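Putative immunoglobulin-blocking virulence protein (Mycoplasma mycoides subsp. capri, PDB 7ADK) probably binds host immunoglobulins and blocks their action, working together with a partner lipoprotein to help the mycoplasma evade antibody-based immunity. Local coordinates at residues 386-391 against 437-442; 421-426 against 459-464. One frame throughout, in Å; residues are numbered along the deposited sequence.

Contact 1 of 2, residues 386-391 against 437-442; sequences KKYNFK and EKLQKD
Tyr388 reaches across to the C-terminal part of helix 426-442, where Lys438, Leu439 and Asp442 receive successive parts of its side chain. It is the first residue to leave helical geometry after helix 381-387, and its CB already points toward the other segment. Chi1 of -59° sets CG beside the backbone N, and from there the ring runs on into the side of the longer helix. Along one rim, Tyr388 CD2 lies 4.0 Å from Leu439 CD2, and farther out Tyr388 CE2 comes within 3.6 Å of that same leucine methyl, Leu439 CD2. This methyl thus sits over one face of the Tyr388 ring, 3.8 Å from the centroid and 21° off the normal, a CH-pi contact shifted toward the rim. Across the ring, CG of Lys387 lies over the centre of the opposite face, so the aromatic plane is packed between two aliphatic groups. On the other rim, Tyr388 CE1 meets Lys438 CB at 4.0 Å, obliquely. At the tip, Tyr388 OH donates to Asp442 OD2 over 2.6 Å. Asp442 OD2 lies at the ring edge, near its plane, and accepts with its anti lone pair, the one directed away from the other carboxylate oxygen; the carboxylate is turned by 26° from the ring, nearly coplanar with it. Arg431 of the same long helix donates to the carbonyl oxygens of Tyr388 and Asn389, while the ring also touches Leu435. The example illustrates how a buried tyrosine can join apolar packing to one directed polar bond. Such a donor, with Lys387 NZ 6.3 Å from Asp442 OD2, would probably favour the ionised form of Asp442.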
ATOM      1  N   LYS A 386     -33.734  26.571  -8.577  1.00 86.17           N
ATOM      2  CA  LYS A 386     -34.977  27.230  -8.185  1.00 86.17           C
ATOM      3  C   LYS A 386     -36.194  26.404  -8.593  1.00 86.17           C
ATOM      4  O   LYS A 386     -37.144  26.305  -7.827  1.00 86.17           O
ATOM      5  CB  LYS A 386     -34.958  28.625  -8.827  1.00 86.17           C
ATOM      6  CG  LYS A 386     -35.932  29.622  -8.195  1.00 86.17           C
ATOM      7  CD  LYS A 386     -35.931  30.982  -8.908  1.00 86.17           C
ATOM      8  CE  LYS A 386     -34.558  31.654  -9.060  1.00 86.17           C
ATOM      9  NZ  LYS A 386     -33.961  32.056  -7.773  1.00 86.17           N
ATOM     10  N   LYS A 387     -36.163  25.762  -9.764  1.00 85.11           N
ATOM     11  CA  LYS A 387     -37.208  24.845 -10.243  1.00 85.11           C
ATOM     12  C   LYS A 387     -37.242  23.537  -9.454  1.00 85.11           C
ATOM     13  O   LYS A 387     -38.298  23.151  -8.969  1.00 85.11           O
ATOM     14  CB  LYS A 387     -37.041  24.611 -11.751  1.00 85.11           C
ATOM     15  CG  LYS A 387     -38.139  23.707 -12.331  1.00 85.11           C
ATOM     16  CD  LYS A 387     -38.258  23.791 -13.854  1.00 85.11           C
ATOM     17  CE  LYS A 387     -38.871  25.122 -14.294  1.00 85.11           C
ATOM     18  NZ  LYS A 387     -39.138  25.180 -15.728  1.00 85.11           N
ATOM     19  N   TYR A 388     -36.104  22.859  -9.349  1.00 85.23           N
ATOM     20  CA  TYR A 388     -35.941  21.537  -8.748  1.00 85.23           C
ATOM     21  C   TYR A 388     -35.416  21.575  -7.307  1.00 85.23           C
ATOM     22  O   TYR A 388     -35.030  20.539  -6.784  1.00 85.23           O
ATOM     23  CB  TYR A 388     -35.066  20.675  -9.667  1.00 85.23           C
ATOM     24  CG  TYR A 388     -35.641  20.493 -11.058  1.00 85.23           C
ATOM     25  CD1 TYR A 388     -36.778  19.681 -11.224  1.00 85.23           C
ATOM     26  CD2 TYR A 388     -35.075  21.137 -12.171  1.00 85.23           C
ATOM     27  CE1 TYR A 388     -37.360  19.530 -12.490  1.00 85.23           C
ATOM     28  CE2 TYR A 388     -35.651  20.977 -13.444  1.00 85.23           C
ATOM     29  CZ  TYR A 388     -36.796  20.174 -13.604  1.00 85.23           C
ATOM     30  OH  TYR A 388     -37.356  20.046 -14.832  1.00 85.23           O
ATOM     31  N   ASN A 389     -35.407  22.736  -6.657  1.00 88.88           N
ATOM     32  CA  ASN A 389     -35.142  22.904  -5.228  1.00 88.88           C
ATOM     33  C   ASN A 389     -33.879  22.178  -4.732  1.00 88.88           C
ATOM     34  O   ASN A 389     -33.958  21.246  -3.932  1.00 88.88           O
ATOM     35  CB  ASN A 389     -36.410  22.551  -4.426  1.00 88.88           C
ATOM     36  CG  ASN A 389     -37.569  23.480  -4.721  1.00 88.88           C
ATOM     37  OD1 ASN A 389     -37.482  24.687  -4.573  1.00 88.88           O
ATOM     38  ND2 ASN A 389     -38.687  22.965  -5.138  1.00 88.88           N
ATOM     39  N   PHE A 390     -32.705  22.604  -5.192  1.00 86.98           N
ATOM     40  CA  PHE A 390     -31.412  22.187  -4.640  1.00 86.98           C
ATOM     41  C   PHE A 390     -30.540  23.402  -4.298  1.00 86.98           C
ATOM     42  O   PHE A 390     -30.663  24.459  -4.914  1.00 86.98           O
ATOM     43  CB  PHE A 390     -30.726  21.172  -5.570  1.00 86.98           C
ATOM     44  CG  PHE A 390     -30.439  21.619  -6.986  1.00 86.98           C
ATOM     45  CD1 PHE A 390     -31.299  21.240  -8.030  1.00 86.98           C
ATOM     46  CD2 PHE A 390     -29.285  22.367  -7.271  1.00 86.98           C
ATOM     47  CE1 PHE A 390     -31.006  21.601  -9.352  1.00 86.98           C
ATOM     48  CE2 PHE A 390     -28.992  22.731  -8.594  1.00 86.98           C
ATOM     49  CZ  PHE A 390     -29.855  22.351  -9.634  1.00 86.98           C
ATOM     50  N   LYS A 391     -29.665  23.284  -3.296  1.00 89.15           N
ATOM     51  CA  LYS A 391     -28.688  24.326  -2.942  1.00 89.15           C
ATOM     52  C   LYS A 391     -27.439  24.202  -3.818  1.00 89.15           C
ATOM     53  O   LYS A 391     -27.161  23.128  -4.347  1.00 89.15           O
ATOM     54  CB  LYS A 391     -28.321  24.217  -1.455  1.00 89.15           C
ATOM     55  CG  LYS A 391     -29.534  24.349  -0.525  1.00 89.15           C
ATOM     56  CD  LYS A 391     -29.176  24.263   0.964  1.00 89.15           C
ATOM     57  CE  LYS A 391     -28.509  22.953   1.404  1.00 89.15           C
ATOM     58  NZ  LYS A 391     -29.357  21.760   1.196  1.00 89.15           N
ATOM     59  N   GLU A 437     -35.139  11.513 -13.878  1.00 79.14           N
ATOM     60  CA  GLU A 437     -36.518  11.296 -14.329  1.00 79.14           C
ATOM     61  C   GLU A 437     -37.376  12.573 -14.397  1.00 79.14           C
ATOM     62  O   GLU A 437     -38.123  12.734 -15.361  1.00 79.14           O
ATOM     63  CB  GLU A 437     -37.201  10.222 -13.477  1.00 79.14           C
ATOM     64  CG  GLU A 437     -36.700   8.796 -13.764  1.00 79.14           C
ATOM     65  CD  GLU A 437     -37.078   8.244 -15.154  1.00 79.14           C
ATOM     66  OE1 GLU A 437     -36.662   7.113 -15.492  1.00 79.14           O
ATOM     67  OE2 GLU A 437     -37.775   8.924 -15.943  1.00 79.14           O
ATOM     68  N   LYS A 438     -37.265  13.518 -13.451  1.00 81.43           N
ATOM     69  CA  LYS A 438     -38.005  14.787 -13.527  1.00 81.43           C
ATOM     70  C   LYS A 438     -37.591  15.627 -14.737  1.00 81.43           C
ATOM     71  O   LYS A 438     -38.468  16.147 -15.416  1.00 81.43           O
ATOM     72  CB  LYS A 438     -37.973  15.557 -12.196  1.00 81.43           C
ATOM     73  CG  LYS A 438     -39.118  15.091 -11.284  1.00 81.43           C
ATOM     74  CD  LYS A 438     -39.322  15.900 -10.004  1.00 81.43           C
ATOM     75  CE  LYS A 438     -38.491  15.416  -8.827  1.00 81.43           C
ATOM     76  NZ  LYS A 438     -38.917  16.003  -7.551  1.00 81.43           N
ATOM     77  N   LEU A 439     -36.309  15.668 -15.098  1.00 80.51           N
ATOM     78  CA  LEU A 439     -35.871  16.311 -16.340  1.00 80.51           C
ATOM     79  C   LEU A 439     -36.440  15.588 -17.582  1.00 80.51           C
ATOM     80  O   LEU A 439     -36.839  16.250 -18.537  1.00 80.51           O
ATOM     81  CB  LEU A 439     -34.337  16.426 -16.375  1.00 80.51           C
ATOM     82  CG  LEU A 439     -33.685  17.638 -15.680  1.00 80.51           C
ATOM     83  CD1 LEU A 439     -33.992  18.937 -16.390  1.00 80.51           C
ATOM     84  CD2 LEU A 439     -34.082  17.824 -14.239  1.00 80.51           C
ATOM     85  N   GLN A 440     -36.557  14.259 -17.577  1.00 80.21           N
ATOM     86  CA  GLN A 440     -37.122  13.527 -18.715  1.00 80.21           C
ATOM     87  C   GLN A 440     -38.622  13.773 -18.936  1.00 80.21           C
ATOM     88  O   GLN A 440     -39.011  14.092 -20.059  1.00 80.21           O
ATOM     89  CB  GLN A 440     -36.843  12.030 -18.587  1.00 80.21           C
ATOM     90  CG  GLN A 440     -35.422  11.697 -19.032  1.00 80.21           C
ATOM     91  CD  GLN A 440     -35.092  10.249 -18.739  1.00 80.21           C
ATOM     92  OE1 GLN A 440     -35.307   9.388 -19.474  1.00 80.21           O
ATOM     93  NE2 GLN A 440     -34.562   9.936 -17.662  1.00 80.21           N
ATOM     94  N   LYS A 441     -39.481  13.669 -17.911  1.00 85.56           N
ATOM     95  CA  LYS A 441     -40.924  13.927 -18.087  1.00 85.56           C
ATOM     96  C   LYS A 441     -41.268  15.402 -18.310  1.00 85.56           C
ATOM     97  O   LYS A 441     -42.251  15.698 -18.985  1.00 85.56           O
ATOM     98  CB  LYS A 441     -41.768  13.261 -16.988  1.00 85.56           C
ATOM     99  CG  LYS A 441     -41.607  13.805 -15.569  1.00 85.56           C
ATOM    100  CD  LYS A 441     -42.501  13.061 -14.576  1.00 85.56           C
ATOM    101  CE  LYS A 441     -42.355  13.540 -13.144  1.00 85.56           C
ATOM    102  NZ  LYS A 441     -43.298  12.928 -12.232  1.00 85.56           N
ATOM    103  N   ASP A 442     -40.417  16.328 -17.861  1.00 87.80           N
ATOM    104  CA  ASP A 442     -40.491  17.742 -18.245  1.00 87.80           C
ATOM    105  C   ASP A 442     -39.978  18.018 -19.673  1.00 87.80           C
ATOM    106  O   ASP A 442     -40.228  19.076 -20.232  1.00 87.80           O
ATOM    107  CB  ASP A 442     -39.750  18.593 -17.207  1.00 87.80           C
ATOM    108  CG  ASP A 442     -40.410  18.580 -15.823  1.00 87.80           C
ATOM    109  OD1 ASP A 442     -41.606  18.234 -15.706  1.00 87.80           O
ATOM    110  OD2 ASP A 442     -39.741  18.988 -14.852  1.00 87.80           O
TER

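Contact 2 of 2, residues 421-426 against 459-464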
ATOM      1  N   LEU A 421     -23.288  15.641 -11.890  1.00 71.87           N
ATOM      2  CA  LEU A 421     -23.686  14.985 -10.638  1.00 71.87           C
ATOM      3  C   LEU A 421     -22.447  14.485  -9.888  1.00 71.87           C
ATOM      4  O   LEU A 421     -21.873  13.454 -10.243  1.00 71.87           O
ATOM      5  CB  LEU A 421     -24.639  13.813 -10.947  1.00 71.87           C
ATOM      6  CG  LEU A 421     -26.062  14.238 -11.331  1.00 71.87           C
ATOM      7  CD1 LEU A 421     -26.780  13.128 -12.078  1.00 71.87           C
ATOM      8  CD2 LEU A 421     -26.885  14.568 -10.099  1.00 71.87           C
ATOM      9  N   ASP A 422     -22.054  15.184  -8.824  1.00 72.83           N
ATOM     10  CA  ASP A 422     -20.989  14.742  -7.924  1.00 72.83           C
ATOM     11  C   ASP A 422     -21.536  13.740  -6.908  1.00 72.83           C
ATOM     12  O   ASP A 422     -21.974  14.105  -5.821  1.00 72.83           O
ATOM     13  CB  ASP A 422     -20.323  15.939  -7.234  1.00 72.83           C
ATOM     14  CG  ASP A 422     -19.242  15.511  -6.231  1.00 72.83           C
ATOM     15  OD1 ASP A 422     -18.774  14.346  -6.268  1.00 72.83           O
ATOM     16  OD2 ASP A 422     -18.847  16.345  -5.389  1.00 72.83           O
ATOM     17  N   VAL A 423     -21.511  12.453  -7.240  1.00 70.34           N
ATOM     18  CA  VAL A 423     -22.097  11.391  -6.408  1.00 70.34           C
ATOM     19  C   VAL A 423     -21.227  11.000  -5.211  1.00 70.34           C
ATOM     20  O   VAL A 423     -21.592  10.100  -4.457  1.00 70.34           O
ATOM     21  CB  VAL A 423     -22.553  10.187  -7.250  1.00 70.34           C
ATOM     22  CG1 VAL A 423     -23.763  10.583  -8.095  1.00 70.34           C
ATOM     23  CG2 VAL A 423     -21.461   9.640  -8.170  1.00 70.34           C
ATOM     24  N   SER A 424     -20.114  11.697  -4.956  1.00 70.66           N
ATOM     25  CA  SER A 424     -19.473  11.673  -3.635  1.00 70.66           C
ATOM     26  C   SER A 424     -20.290  12.439  -2.595  1.00 70.66           C
ATOM     27  O   SER A 424     -20.194  12.135  -1.407  1.00 70.66           O
ATOM     28  CB  SER A 424     -18.053  12.219  -3.672  1.00 70.66           C
ATOM     29  OG  SER A 424     -18.023  13.613  -3.867  1.00 70.66           O
ATOM     30  N   ASN A 425     -21.122  13.395  -3.026  1.00 78.07           N
ATOM     31  CA  ASN A 425     -22.154  14.000  -2.188  1.00 78.07           C
ATOM     32  C   ASN A 425     -23.281  12.978  -1.943  1.00 78.07           C
ATOM     33  O   ASN A 425     -23.530  12.100  -2.765  1.00 78.07           O
ATOM     34  CB  ASN A 425     -22.654  15.250  -2.939  1.00 78.07           C
ATOM     35  CG  ASN A 425     -23.367  16.275  -2.085  1.00 78.07           C
ATOM     36  OD1 ASN A 425     -24.380  16.010  -1.461  1.00 78.07           O
ATOM     37  ND2 ASN A 425     -22.853  17.471  -2.036  1.00 78.07           N
ATOM     38  N   ASP A 426     -24.083  13.169  -0.906  1.00 79.75           N
ATOM     39  CA  ASP A 426     -25.134  12.218  -0.537  1.00 79.75           C
ATOM     40  C   ASP A 426     -26.530  12.765  -0.843  1.00 79.75           C
ATOM     41  O   ASP A 426     -27.464  11.980  -0.971  1.00 79.75           O
ATOM     42  CB  ASP A 426     -24.966  11.788   0.931  1.00 79.75           C
ATOM     43  CG  ASP A 426     -23.713  10.940   1.173  1.00 79.75           C
ATOM     44  OD1 ASP A 426     -23.458  10.001   0.410  1.00 79.75           O
ATOM     45  OD2 ASP A 426     -22.969  11.205   2.134  1.00 79.75           O
ATOM     46  N   SER A 459     -17.073   1.926  -1.780  1.00 69.00           N
ATOM     47  CA  SER A 459     -16.623   1.206  -2.975  1.00 69.00           C
ATOM     48  C   SER A 459     -17.644   0.225  -3.551  1.00 69.00           C
ATOM     49  O   SER A 459     -17.571  -0.148  -4.715  1.00 69.00           O
ATOM     50  CB  SER A 459     -15.331   0.467  -2.658  1.00 69.00           C
ATOM     51  OG  SER A 459     -14.395   1.340  -2.065  1.00 69.00           O
ATOM     52  N   ASP A 460     -18.626  -0.190  -2.767  1.00 77.10           N
ATOM     53  CA  ASP A 460     -19.725  -1.071  -3.154  1.00 77.10           C
ATOM     54  C   ASP A 460     -20.966  -0.304  -3.641  1.00 77.10           C
ATOM     55  O   ASP A 460     -21.986  -0.917  -3.938  1.00 77.10           O
ATOM     56  CB  ASP A 460     -20.091  -1.989  -1.977  1.00 77.10           C
ATOM     57  CG  ASP A 460     -20.657  -1.249  -0.759  1.00 77.10           C
ATOM     58  OD1 ASP A 460     -20.169  -0.149  -0.419  1.00 77.10           O
ATOM     59  OD2 ASP A 460     -21.589  -1.790  -0.121  1.00 77.10           O
ATOM     60  N   GLN A 461     -20.903   1.027  -3.713  1.00 72.70           N
ATOM     61  CA  GLN A 461     -21.980   1.918  -4.147  1.00 72.70           C
ATOM     62  C   GLN A 461     -22.540   1.525  -5.523  1.00 72.70           C
ATOM     63  O   GLN A 461     -21.811   1.472  -6.509  1.00 72.70           O
ATOM     64  CB  GLN A 461     -21.396   3.329  -4.149  1.00 72.70           C
ATOM     65  CG  GLN A 461     -22.326   4.444  -4.621  1.00 72.70           C
ATOM     66  CD  GLN A 461     -21.687   5.821  -4.658  1.00 72.70           C
ATOM     67  OE1 GLN A 461     -22.326   6.815  -4.921  1.00 72.70           O
ATOM     68  NE2 GLN A 461     -20.413   5.977  -4.403  1.00 72.70           N
ATOM     69  N   ALA A 462     -23.837   1.234  -5.590  1.00 73.24           N
ATOM     70  CA  ALA A 462     -24.495   0.736  -6.785  1.00 73.24           C
ATOM     71  C   ALA A 462     -24.928   1.870  -7.720  1.00 73.24           C
ATOM     72  O   ALA A 462     -25.337   2.938  -7.267  1.00 73.24           O
ATOM     73  CB  ALA A 462     -25.676  -0.131  -6.353  1.00 73.24           C
ATOM     74  N   PHE A 463     -24.906   1.624  -9.034  1.00 69.37           N
ATOM     75  CA  PHE A 463     -25.322   2.582 -10.067  1.00 69.37           C
ATOM     76  C   PHE A 463     -26.281   2.013 -11.124  1.00 69.37           C
ATOM     77  O   PHE A 463     -26.807   2.802 -11.905  1.00 69.37           O
ATOM     78  CB  PHE A 463     -24.102   3.240 -10.728  1.00 69.37           C
ATOM     79  CG  PHE A 463     -23.309   4.145  -9.824  1.00 69.37           C
ATOM     80  CD1 PHE A 463     -23.776   5.444  -9.594  1.00 69.37           C
ATOM     81  CD2 PHE A 463     -22.132   3.708  -9.206  1.00 69.37           C
ATOM     82  CE1 PHE A 463     -23.093   6.290  -8.719  1.00 69.37           C
ATOM     83  CE2 PHE A 463     -21.434   4.562  -8.346  1.00 69.37           C
ATOM     84  CZ  PHE A 463     -21.923   5.850  -8.092  1.00 69.37           C
ATOM     85  N   LYS A 464     -26.582   0.703 -11.142  1.00 69.77           N
ATOM     86  CA  LYS A 464     -27.480   0.082 -12.137  1.00 69.77           C
ATOM     87  C   LYS A 464     -28.880   0.714 -12.149  1.00 69.77           C
ATOM     88  O   LYS A 464     -29.467   0.853 -13.216  1.00 69.77           O
ATOM     89  CB  LYS A 464     -27.560  -1.452 -11.953  1.00 69.77           C
ATOM     90  CG  LYS A 464     -26.270  -2.217 -12.294  1.00 69.77           C
ATOM     91  CD  LYS A 464     -26.448  -3.743 -12.294  1.00 69.77           C
ATOM     92  CE  LYS A 464     -25.160  -4.499 -12.662  1.00 69.77           C
ATOM     93  NZ  LYS A 464     -25.320  -5.974 -12.678  1.00 69.77           N
TER
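Val423 and Phe463 make the apolar part of this small, buried contact. The two side chains approach from opposite directions, and CG2 of Val423 stands 3.8 Å from CE1 of Phe463, oblique to the ring. With chi1 at -69°, CG2 lies between the backbone N and the carbonyl carbon of Val423, and this methyl leads toward the ring. Ile451 and Met454 of the adjoining strand 448-454 add to the packing, the former against Val423 and the latter against Phe463.

Polar groups gather alongside. Gln461 has CG anti to its own N, chi1 178°, and an extended chain that carries the amide up to the backbone of Val423, beside the apolar pair. Within 421-426, OD1 of Asp422 is gripped twice by Ser424: OG donates over 2.6 Å on the syn side, 28° out of the carboxylate plane, and the backbone N of Ser424 donates to the same Asp422 OD1 over 3.2 Å from the same face, farther above the plane. The second bond closes an Asx turn. Asn453 of strand 448-454 gives this oxygen a further hydrogen bond, tying the turn to the neighbouring strand.

Backbone bonding fixes the corner that carries the valine. Asn425 N donates to Asp422 O at 3.0 Å, completing a type I beta turn with Val423 and Ser424 at its centre, and the side chain of Asn425 then caps the N of Glu427.

On the opposing loop, Phe463 occupies the N-cap position of helix 464-467, and its backbone N donates to Glu680 of the lipoprotein chain, at the subunit interface. Strand 415-422, helix 426-442 and parallel strand 448-454 form a beta-alpha-beta crossover, and the loop after its second strand folds back onto the turn between first strand and helix.

Contacts 1 and 2 lie 19 Å apart between centres, with nearest atoms about 7 Å apart, and do not touch. Their segments alternate along the chain, in the order 386-391, 421-426, 437-442, 459-464. Helix 426-442 connects them and links the parallel strands 415-422 and 448-454 of the mixed sheet. Segment 386-391, before this unit, packs on the C-terminal part of the helix, and 459-464, after it, packs on the turn leading into the helix. The interface with the lipoprotein is reached through the loop 459-464, beside the start of the helix, while contact 1 at the helix's other end is internal to the chain.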